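Local atomic coordinates of HTH-type transcriptional regulator ascG (Escherichia coli, PDB entry 3BRQ), a protein that represses transcription of the cryptic asc operon of Escherichia coli as a sequence-specific DNA-binding regulator of the LacI family. Residues Q68-L73 / I81-R86; V106-L111 / S151-E156; I259-G264 / P277-S282. All blocks are in the same frame, centred on the assembly; numbering follows the deposited sequence.

Contact 1 (Q68-L73 / I81-R86); sequences QAIQYL and IMIYPR. With SO4 (sulfate ion), chain F.
I70, L73, I81 and I83 meet through hydrocarbon alone, while Y84, the last strand residue, and R86, in the loop just beyond it, grip a sulfate ion, so six residues run from an apolar core to an anion site. Helix 68-73 lies almost antiparallel to strand 81-84 (165°), their axes 9.9 Å apart. The tightest approach puts I81 CD1 3.6 Å from L73 CB. I70 reaches the next inward-facing strand residue with its longer branch: I70 CD1 sits 3.7 Å from I83 CD1, the two side chains crossing near a right angle. I83 turns its CG1-CD1 branch to the helix because CG1 is anti to the backbone N (chi1 168°). V25 of the neighbouring strand packs against I70, L73 and I83. Y84 OH donates to sulfate O4 (2.6 Å). Sulfate O2 lies in the plane of the R86 guanidinium, 3.1 Å from NE on a nearly straight bond (174°). R86 NH2 reaches sulfate O3 at 2.9 Å. The ion probably comes from the crystallisation liquor. The crossover from strand 53-60 through helix 63-75 to strand 80-84, over strand 21-27, with polar residues at and just beyond the strand's C-terminal end, is the beta-alpha-beta arrangement of a periplasmic-binding-protein-type subdomain.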
loop_
_atom_site.group_PDB
_atom_site.type_symbol
_atom_site.label_atom_id
_atom_site.label_comp_id
_atom_site.label_asym_id
_atom_site.label_seq_id
_atom_site.Cartn_x
_atom_site.Cartn_y
_atom_site.Cartn_z
ATOM N N GLN B 68 15.215 -12.632 -15.270
ATOM C CA GLN B 68 16.428 -12.824 -14.500
ATOM C C GLN B 68 16.120 -13.085 -13.024
ATOM O O GLN B 68 16.853 -13.807 -12.358
ATOM C CB GLN B 68 17.354 -11.601 -14.581
ATOM C CG GLN B 68 18.021 -11.468 -15.947
ATOM C CD GLN B 68 18.741 -10.130 -16.093
ATOM O OE1 GLN B 68 18.842 -9.350 -15.114
ATOM N NE2 GLN B 68 19.241 -9.846 -17.317
ATOM N N ALA B 69 15.067 -12.474 -12.513
ATOM C CA ALA B 69 14.687 -12.638 -11.065
ATOM C C ALA B 69 14.167 -14.068 -10.805
ATOM O O ALA B 69 14.419 -14.666 -9.756
ATOM C CB ALA B 69 13.608 -11.620 -10.705
ATOM N N ILE B 70 13.485 -14.644 -11.817
ATOM C CA ILE B 70 13.033 -16.017 -11.738
ATOM C C ILE B 70 14.252 -16.944 -11.638
ATOM O O ILE B 70 14.358 -17.711 -10.697
ATOM C CB ILE B 70 12.079 -16.411 -12.949
ATOM C CG1 ILE B 70 10.711 -15.706 -12.800
ATOM C CG2 ILE B 70 11.930 -17.996 -13.067
ATOM C CD1 ILE B 70 9.900 -15.579 -14.124
ATOM N N GLN B 71 15.173 -16.854 -12.598
ATOM C CA GLN B 71 16.434 -17.618 -12.552
ATOM C C GLN B 71 17.247 -17.420 -11.304
ATOM O O GLN B 71 17.842 -18.378 -10.809
ATOM C CB GLN B 71 17.330 -17.277 -13.732
ATOM C CG GLN B 71 18.448 -18.296 -13.906
ATOM C CD GLN B 71 17.912 -19.717 -14.134
ATOM O OE1 GLN B 71 17.115 -19.943 -15.050
ATOM N NE2 GLN B 71 18.362 -20.677 -13.310
ATOM N N TYR B 72 17.349 -16.175 -10.848
ATOM C CA TYR B 72 18.011 -15.878 -9.596
ATOM C C TYR B 72 17.433 -16.749 -8.499
ATOM O O TYR B 72 18.177 -17.409 -7.789
ATOM C CB TYR B 72 17.881 -14.398 -9.246
ATOM C CG TYR B 72 18.522 -13.983 -7.931
ATOM C CD1 TYR B 72 19.899 -14.158 -7.707
ATOM C CD2 TYR B 72 17.761 -13.430 -6.911
ATOM C CE1 TYR B 72 20.495 -13.777 -6.491
ATOM C CE2 TYR B 72 18.362 -13.041 -5.681
ATOM C CZ TYR B 72 19.730 -13.223 -5.491
ATOM O OH TYR B 72 20.335 -12.860 -4.275
ATOM N N LEU B 73 16.121 -16.749 -8.336
ATOM C CA LEU B 73 15.513 -17.522 -7.244
ATOM C C LEU B 73 15.729 -19.011 -7.331
ATOM O O LEU B 73 15.964 -19.657 -6.320
ATOM C CB LEU B 73 14.016 -17.221 -7.064
ATOM C CG LEU B 73 13.597 -15.871 -6.479
ATOM C CD1 LEU B 73 12.086 -15.810 -6.441
ATOM C CD2 LEU B 73 14.187 -15.610 -5.056
ATOM N N ILE B 81 8.080 -21.433 -7.799
ATOM C CA ILE B 81 8.055 -19.974 -8.026
ATOM C C ILE B 81 6.632 -19.467 -8.320
ATOM O O ILE B 81 5.881 -20.092 -9.084
ATOM C CB ILE B 81 9.014 -19.600 -9.186
ATOM C CG1 ILE B 81 10.420 -20.167 -8.927
ATOM C CG2 ILE B 81 9.083 -18.037 -9.439
ATOM C CD1 ILE B 81 11.173 -19.296 -7.909
HETATM N N MSE B 82 6.252 -18.350 -7.718
HETATM C CA MSE B 82 5.055 -17.611 -8.175
HETATM C C MSE B 82 5.562 -16.366 -8.871
HETATM O O MSE B 82 6.204 -15.541 -8.234
HETATM C CB MSE B 82 4.152 -17.180 -7.015
HETATM C CG MSE B 82 2.869 -16.388 -7.526
HETATM SE SE MSE B 82 2.145 -15.160 -6.232
HETATM C CE MSE B 82 3.548 -13.761 -6.422
ATOM N N ILE B 83 5.274 -16.214 -10.175
ATOM C CA ILE B 83 5.666 -14.966 -10.859
ATOM C C ILE B 83 4.436 -14.039 -10.988
ATOM O O ILE B 83 3.393 -14.464 -11.435
ATOM C CB ILE B 83 6.410 -15.239 -12.201
ATOM C CG1 ILE B 83 6.578 -13.978 -13.062
ATOM C CG2 ILE B 83 5.680 -16.238 -13.059
ATOM C CD1 ILE B 83 7.695 -13.042 -12.537
ATOM N N TYR B 84 4.542 -12.798 -10.506
ATOM C CA TYR B 84 3.540 -11.788 -10.849
ATOM C C TYR B 84 4.151 -10.692 -11.786
ATOM O O TYR B 84 4.718 -9.727 -11.319
ATOM C CB TYR B 84 2.913 -11.262 -9.561
ATOM C CG TYR B 84 1.952 -10.096 -9.691
ATOM C CD1 TYR B 84 1.411 -9.714 -10.929
ATOM C CD2 TYR B 84 1.603 -9.361 -8.548
ATOM C CE1 TYR B 84 0.568 -8.613 -11.037
ATOM C CE2 TYR B 84 0.732 -8.295 -8.632
ATOM C CZ TYR B 84 0.206 -7.948 -9.883
ATOM O OH TYR B 84 -0.641 -6.874 -9.928
ATOM N N PRO B 85 4.087 -10.895 -13.125
ATOM C CA PRO B 85 4.812 -10.053 -14.035
ATOM C C PRO B 85 3.948 -8.944 -14.659
ATOM O O PRO B 85 2.760 -9.174 -15.026
ATOM C CB PRO B 85 5.233 -11.061 -15.130
ATOM C CG PRO B 85 4.126 -11.980 -15.204
ATOM C CD PRO B 85 3.425 -11.979 -13.850
ATOM N N ARG B 86 4.532 -7.746 -14.810
ATOM C CA ARG B 86 3.885 -6.721 -15.601
ATOM C C ARG B 86 4.332 -6.926 -17.038
ATOM O O ARG B 86 3.481 -6.900 -17.939
ATOM C CB ARG B 86 4.264 -5.279 -15.168
ATOM C CG ARG B 86 3.629 -4.223 -16.103
ATOM C CD ARG B 86 3.538 -2.843 -15.554
ATOM N NE ARG B 86 2.556 -2.704 -14.456
ATOM C CZ ARG B 86 2.402 -1.562 -13.820
ATOM N NH1 ARG B 86 3.142 -0.539 -14.246
ATOM N NH2 ARG B 86 1.522 -1.417 -12.801
HETATM S S SO4 F . -0.346 -4.833 -13.300
HETATM O O1 SO4 F . -1.300 -5.399 -14.197
HETATM O O2 SO4 F . 1.015 -5.279 -13.698
HETATM O O3 SO4 F . -0.534 -3.412 -13.171
HETATM O O4 SO4 F . -0.715 -5.299 -11.969
#

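Contact 2 (V106-L111 / S151-E156); sequences VLNRRL and SPTSIE. With SO4 (sulfate ion), chain F.
The backbones stay well apart, N108 CA lying 8.1 Å from T153 CA, where the chain leaving strand 106-107 faces the first turn of helix 152-156; N108 takes positive phi (82°) at this exit. N108 and T153 meet at about a right angle, with N108 OD1 3.1 Å from T153 OG1, but the angle is too poor for a hydrogen bond. The amide is held through its other end, N108 ND2 bonding to H123 NE2, and T153 OG1 donates to sulfate O1 at 2.6 Å. The second touch is apolar on one side. P152 CG stands over one face of the R109 guanidinium, 3.8 Å above its plane and displaced toward the rim. R109 is folded at chi2 and chi3, which turns the guanidinium back across the proline, and its NH1 is held by the carbonyl oxygens of L88 and P85. The helix start supplies the remaining ligands of the anion. S151, the N-cap, accepts from S154 N through OG (3.0 Å, 163°) while the same OG donates to sulfate O3 at 2.7 Å, and T153 N donates to O1 at 3.1 Å. Y84, R86 and the backbone N of G33 complete the shell from the other lobe. Hydroxyls, two backbone N-H groups and the R86 guanidinium gather round one anion, and the helix start probably adds favourable polarity, consistent with an effector cleft like that of LacI-family relatives, where the sulfate may mark a site for an oxygen-rich ligand.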
loop_
_atom_site.group_PDB
_atom_site.type_symbol
_atom_site.label_atom_id
_atom_site.label_comp_id
_atom_site.label_asym_id
_atom_site.label_seq_id
_atom_site.Cartn_x
_atom_site.Cartn_y
_atom_site.Cartn_z
ATOM N N VAL B 106 1.916 -18.504 -12.486
ATOM C CA VAL B 106 1.782 -17.085 -12.828
ATOM C C VAL B 106 0.477 -16.549 -12.241
ATOM O O VAL B 106 -0.549 -17.208 -12.290
ATOM C CB VAL B 106 1.863 -16.835 -14.397
ATOM C CG1 VAL B 106 0.725 -17.496 -15.087
ATOM C CG2 VAL B 106 1.852 -15.330 -14.741
ATOM N N LEU B 107 0.569 -15.383 -11.603
ATOM C CA LEU B 107 -0.552 -14.614 -11.080
ATOM C C LEU B 107 -0.883 -13.433 -12.019
ATOM O O LEU B 107 0.019 -12.670 -12.426
ATOM C CB LEU B 107 -0.150 -14.053 -9.690
ATOM C CG LEU B 107 -1.229 -13.276 -8.907
ATOM C CD1 LEU B 107 -2.345 -14.265 -8.427
ATOM C CD2 LEU B 107 -0.599 -12.584 -7.692
ATOM N N ASN B 108 -2.179 -13.235 -12.305
ATOM C CA ASN B 108 -2.675 -12.021 -12.990
ATOM C C ASN B 108 -2.527 -12.072 -14.512
ATOM O O ASN B 108 -2.733 -11.049 -15.184
ATOM C CB ASN B 108 -2.049 -10.713 -12.435
ATOM C CG ASN B 108 -2.931 -9.451 -12.714
ATOM O OD1 ASN B 108 -2.427 -8.385 -13.099
ATOM N ND2 ASN B 108 -4.225 -9.576 -12.527
ATOM N N ARG B 109 -2.141 -13.227 -15.063
ATOM C CA ARG B 109 -2.004 -13.367 -16.526
ATOM C C ARG B 109 -2.541 -14.759 -16.896
ATOM O O ARG B 109 -2.302 -15.739 -16.175
ATOM C CB ARG B 109 -0.532 -13.222 -16.991
ATOM C CG ARG B 109 0.326 -12.124 -16.286
ATOM C CD ARG B 109 0.000 -10.644 -16.730
ATOM N NE ARG B 109 0.193 -10.605 -18.166
ATOM C CZ ARG B 109 1.366 -10.370 -18.759
ATOM N NH1 ARG B 109 2.409 -10.000 -18.018
ATOM N NH2 ARG B 109 1.469 -10.414 -20.109
ATOM N N ARG B 110 -3.276 -14.849 -17.996
ATOM C CA ARG B 110 -3.830 -16.150 -18.456
ATOM C C ARG B 110 -2.921 -16.824 -19.476
ATOM O O ARG B 110 -2.684 -16.263 -20.530
ATOM C CB ARG B 110 -5.239 -15.957 -19.058
ATOM C CG ARG B 110 -5.945 -17.308 -19.379
ATOM C CD ARG B 110 -7.431 -17.155 -19.700
ATOM N NE ARG B 110 -7.699 -15.910 -20.408
ATOM C CZ ARG B 110 -8.859 -15.583 -20.988
ATOM N NH1 ARG B 110 -9.905 -16.414 -20.961
ATOM N NH2 ARG B 110 -8.964 -14.404 -21.599
ATOM N N LEU B 111 -2.404 -18.012 -19.174
ATOM C CA LEU B 111 -1.486 -18.677 -20.103
ATOM C C LEU B 111 -2.166 -19.398 -21.274
ATOM O O LEU B 111 -3.328 -19.825 -21.173
ATOM C CB LEU B 111 -0.532 -19.629 -19.358
ATOM C CG LEU B 111 0.511 -18.966 -18.433
ATOM C CD1 LEU B 111 1.563 -19.957 -18.045
ATOM C CD2 LEU B 111 1.166 -17.743 -19.055
ATOM N N SER B 151 0.528 -1.463 -18.285
ATOM C CA SER B 151 -0.015 -2.408 -17.273
ATOM C C SER B 151 -1.108 -3.240 -17.917
ATOM O O SER B 151 -2.065 -2.669 -18.362
ATOM C CB SER B 151 -0.638 -1.621 -16.116
ATOM O OG SER B 151 -1.665 -2.348 -15.437
ATOM N N PRO B 152 -0.976 -4.576 -17.937
ATOM C CA PRO B 152 -2.021 -5.473 -18.351
ATOM C C PRO B 152 -3.372 -5.189 -17.731
ATOM O O PRO B 152 -4.387 -5.290 -18.426
ATOM C CB PRO B 152 -1.491 -6.842 -17.898
ATOM C CG PRO B 152 -0.074 -6.725 -18.022
ATOM C CD PRO B 152 0.258 -5.322 -17.652
ATOM N N THR B 153 -3.382 -4.845 -16.432
ATOM C CA THR B 153 -4.604 -4.609 -15.726
ATOM C C THR B 153 -5.250 -3.351 -16.252
ATOM O O THR B 153 -6.471 -3.280 -16.408
ATOM C CB THR B 153 -4.318 -4.452 -14.181
ATOM O OG1 THR B 153 -3.788 -5.676 -13.675
ATOM C CG2 THR B 153 -5.582 -4.106 -13.393
ATOM N N SER B 154 -4.443 -2.331 -16.502
ATOM C CA SER B 154 -4.947 -1.070 -17.037
ATOM C C SER B 154 -5.515 -1.309 -18.430
ATOM O O SER B 154 -6.614 -0.823 -18.779
ATOM C CB SER B 154 -3.803 -0.102 -17.208
ATOM O OG SER B 154 -4.312 1.048 -17.809
ATOM N N ILE B 155 -4.776 -2.065 -19.217
ATOM C CA ILE B 155 -5.176 -2.347 -20.638
ATOM C C ILE B 155 -6.525 -3.116 -20.725
ATOM O O ILE B 155 -7.395 -2.811 -21.530
ATOM C CB ILE B 155 -4.087 -3.130 -21.326
ATOM C CG1 ILE B 155 -2.862 -2.231 -21.553
ATOM C CG2 ILE B 155 -4.569 -3.683 -22.750
ATOM C CD1 ILE B 155 -1.591 -3.019 -21.952
ATOM N N GLU B 156 -6.691 -4.127 -19.869
ATOM C CA GLU B 156 -7.915 -4.961 -19.801
ATOM C C GLU B 156 -9.140 -4.163 -19.357
ATOM O O GLU B 156 -10.233 -4.263 -19.963
ATOM C CB GLU B 156 -7.673 -6.099 -18.820
ATOM C CG GLU B 156 -6.662 -7.130 -19.379
ATOM C CD GLU B 156 -7.092 -7.570 -20.773
ATOM O OE1 GLU B 156 -8.070 -8.364 -20.871
ATOM O OE2 GLU B 156 -6.496 -7.079 -21.768
HETATM S S SO4 F . -0.346 -4.833 -13.300
HETATM O O1 SO4 F . -1.300 -5.399 -14.197
HETATM O O2 SO4 F . 1.015 -5.279 -13.698
HETATM O O3 SO4 F . -0.534 -3.412 -13.171
HETATM O O4 SO4 F . -0.715 -5.299 -11.969
#

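Contact 3 (I259-G264 / P277-S282); sequences IQEIIG and PPKTFS
Helix 255-270, which packs on the sheet of the N-terminal lobe, is flanked on its outer side by the extended segment 277-282 that leads on to strand 284-286 of the other lobe. E261 is the helix residue that reaches this segment, its CA 8.0 Å from K279 CA, and it touches two side chains there. Its CG is anti to the backbone N (chi1 -172°); a bend at chi2 (77°) then carries the carboxylate over the aliphatic part of K279, the two side chains crossing at about a right angle. E261 OE2 comes within 3.6 Å of K279 CB and 3.7 Å of K279 CD. The lysine is extended beyond CG, which takes the ammonium past the carboxylate: E261 OE1 and K279 NZ remain 4.5 Å apart, too far for a salt bridge, though the charges probably still attract. The carboxylate's ion pair is made with R265, one helical turn on, whose NH2 meets OE2. Closer to the helix, E261 CB approaches F281 CZ obliquely at 4.1 Å. The phenyl ring also touches V119 of strand 118-119 and E257 and M258 on the same helix, while the backbone of F281 bonds to that of D122. An extended segment laid along the outer side of a sheet-packed helix as the chain returns toward the second lobe is one of the interlobe crossovers of the two-lobed periplasmic-binding-protein fold of LacI-type repressors.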
loop_
_atom_site.group_PDB
_atom_site.type_symbol
_atom_site.label_atom_id
_atom_site.label_comp_id
_atom_site.label_asym_id
_atom_site.label_seq_id
_atom_site.Cartn_x
_atom_site.Cartn_y
_atom_site.Cartn_z
ATOM N N ILE B 259 -4.662 -15.594 -3.873
ATOM C CA ILE B 259 -3.321 -15.853 -3.325
ATOM C C ILE B 259 -3.260 -17.228 -2.684
ATOM O O ILE B 259 -2.267 -17.956 -2.824
ATOM C CB ILE B 259 -2.880 -14.743 -2.336
ATOM C CG1 ILE B 259 -2.631 -13.467 -3.119
ATOM C CG2 ILE B 259 -1.518 -15.040 -1.721
ATOM C CD1 ILE B 259 -1.756 -13.732 -4.413
ATOM N N GLN B 260 -4.347 -17.576 -2.006
ATOM C CA GLN B 260 -4.478 -18.859 -1.351
ATOM C C GLN B 260 -4.556 -19.956 -2.395
ATOM O O GLN B 260 -3.991 -21.040 -2.197
ATOM C CB GLN B 260 -5.709 -18.879 -0.474
ATOM C CG GLN B 260 -5.591 -18.008 0.782
ATOM C CD GLN B 260 -6.898 -17.960 1.561
ATOM O OE1 GLN B 260 -7.916 -18.478 1.107
ATOM N NE2 GLN B 260 -6.876 -17.326 2.750
ATOM N N GLU B 261 -5.215 -19.681 -3.510
ATOM C CA GLU B 261 -5.191 -20.621 -4.639
ATOM C C GLU B 261 -3.804 -20.872 -5.214
ATOM O O GLU B 261 -3.343 -21.995 -5.238
ATOM C CB GLU B 261 -6.082 -20.152 -5.776
ATOM C CG GLU B 261 -6.219 -21.195 -6.844
ATOM C CD GLU B 261 -7.190 -22.304 -6.437
ATOM O OE1 GLU B 261 -7.629 -22.378 -5.251
ATOM O OE2 GLU B 261 -7.535 -23.086 -7.328
ATOM N N ILE B 262 -3.158 -19.838 -5.753
ATOM C CA ILE B 262 -1.813 -20.019 -6.325
ATOM C C ILE B 262 -0.775 -20.514 -5.310
ATOM O O ILE B 262 0.021 -21.387 -5.608
ATOM C CB ILE B 262 -1.329 -18.702 -7.040
ATOM C CG1 ILE B 262 -0.234 -19.040 -8.087
ATOM C CG2 ILE B 262 -0.914 -17.643 -6.004
ATOM C CD1 ILE B 262 0.062 -17.849 -8.990
ATOM N N ILE B 263 -0.757 -19.983 -4.089
ATOM C CA ILE B 263 0.249 -20.485 -3.155
ATOM C C ILE B 263 -0.109 -21.896 -2.716
ATOM O O ILE B 263 0.758 -22.764 -2.604
ATOM C CB ILE B 263 0.416 -19.563 -1.924
ATOM C CG1 ILE B 263 0.954 -18.163 -2.308
ATOM C CG2 ILE B 263 1.278 -20.236 -0.854
ATOM C CD1 ILE B 263 2.219 -18.096 -3.157
ATOM N N GLY B 264 -1.400 -22.136 -2.470
ATOM C CA GLY B 264 -1.852 -23.473 -2.047
ATOM C C GLY B 264 -1.521 -24.524 -3.108
ATOM O O GLY B 264 -0.993 -25.606 -2.781
ATOM N N PRO B 277 -7.158 -28.035 -13.472
ATOM C CA PRO B 277 -7.706 -26.852 -14.137
ATOM C C PRO B 277 -7.987 -25.691 -13.191
ATOM O O PRO B 277 -8.299 -25.922 -12.011
ATOM C CB PRO B 277 -9.019 -27.363 -14.724
ATOM C CG PRO B 277 -8.782 -28.811 -14.932
ATOM C CD PRO B 277 -7.981 -29.226 -13.745
ATOM N N PRO B 278 -7.881 -24.449 -13.720
ATOM C CA PRO B 278 -7.957 -23.160 -13.015
ATOM C C PRO B 278 -9.324 -22.759 -12.436
ATOM O O PRO B 278 -10.293 -22.603 -13.190
ATOM C CB PRO B 278 -7.568 -22.153 -14.118
ATOM C CG PRO B 278 -7.978 -22.810 -15.391
ATOM C CD PRO B 278 -7.641 -24.251 -15.167
ATOM N N LYS B 279 -9.406 -22.594 -11.119
ATOM C CA LYS B 279 -10.459 -21.753 -10.531
ATOM C C LYS B 279 -10.159 -20.345 -11.009
ATOM O O LYS B 279 -9.163 -19.769 -10.578
ATOM C CB LYS B 279 -10.384 -21.753 -8.997
ATOM C CG LYS B 279 -11.135 -22.881 -8.321
ATOM C CD LYS B 279 -11.204 -22.700 -6.800
ATOM C CE LYS B 279 -12.095 -23.784 -6.183
ATOM N NZ LYS B 279 -11.829 -23.980 -4.727
ATOM N N THR B 280 -10.953 -19.812 -11.934
ATOM C CA THR B 280 -10.777 -18.415 -12.355
ATOM C C THR B 280 -11.661 -17.473 -11.519
ATOM O O THR B 280 -12.617 -17.901 -10.850
ATOM C CB THR B 280 -11.060 -18.166 -13.859
ATOM O OG1 THR B 280 -12.443 -18.429 -14.118
ATOM C CG2 THR B 280 -10.168 -19.040 -14.767
ATOM N N PHE B 281 -11.329 -16.190 -11.596
ATOM C CA PHE B 281 -11.796 -15.205 -10.626
ATOM C C PHE B 281 -12.401 -13.993 -11.339
ATOM O O PHE B 281 -12.214 -13.805 -12.554
ATOM C CB PHE B 281 -10.646 -14.817 -9.688
ATOM C CG PHE B 281 -10.171 -15.957 -8.820
ATOM C CD1 PHE B 281 -10.696 -16.152 -7.555
ATOM C CD2 PHE B 281 -9.226 -16.874 -9.287
ATOM C CE1 PHE B 281 -10.270 -17.226 -6.744
ATOM C CE2 PHE B 281 -8.791 -17.956 -8.469
ATOM C CZ PHE B 281 -9.323 -18.116 -7.197
ATOM N N SER B 282 -13.176 -13.221 -10.579
ATOM C CA SER B 282 -13.868 -12.026 -11.056
ATOM C C SER B 282 -14.130 -11.163 -9.833
ATOM O O SER B 282 -14.343 -11.669 -8.728
ATOM C CB SER B 282 -15.207 -12.396 -11.728
ATOM O OG SER B 282 -15.951 -13.312 -10.906
#

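How the contacts relate
Contact 1 is core and wholly apolar where its segments meet; contact 2, reaching across the cleft, is partly buried, pairing a near polar touch with proline-guanidinium packing, its hydrogen bonds going to the shared sulfate; contact 3 lies at the surface and mixes charge with aliphatic packing. Contacts 1 and 2 share a sheet, since strands 80-84 and 104-107 are neighbours joined by I83 O to L107 N (3.0 Å), and they supply ligands to one sulfate from opposite lobes. R86 O also packs on P152 CG (3.6 Å). Contact 3 joins them through the inward side of its helix: I262 CD1 packs on M82 CG (3.5 Å) and V106 O, and I259 on L107, while E261 looks outward.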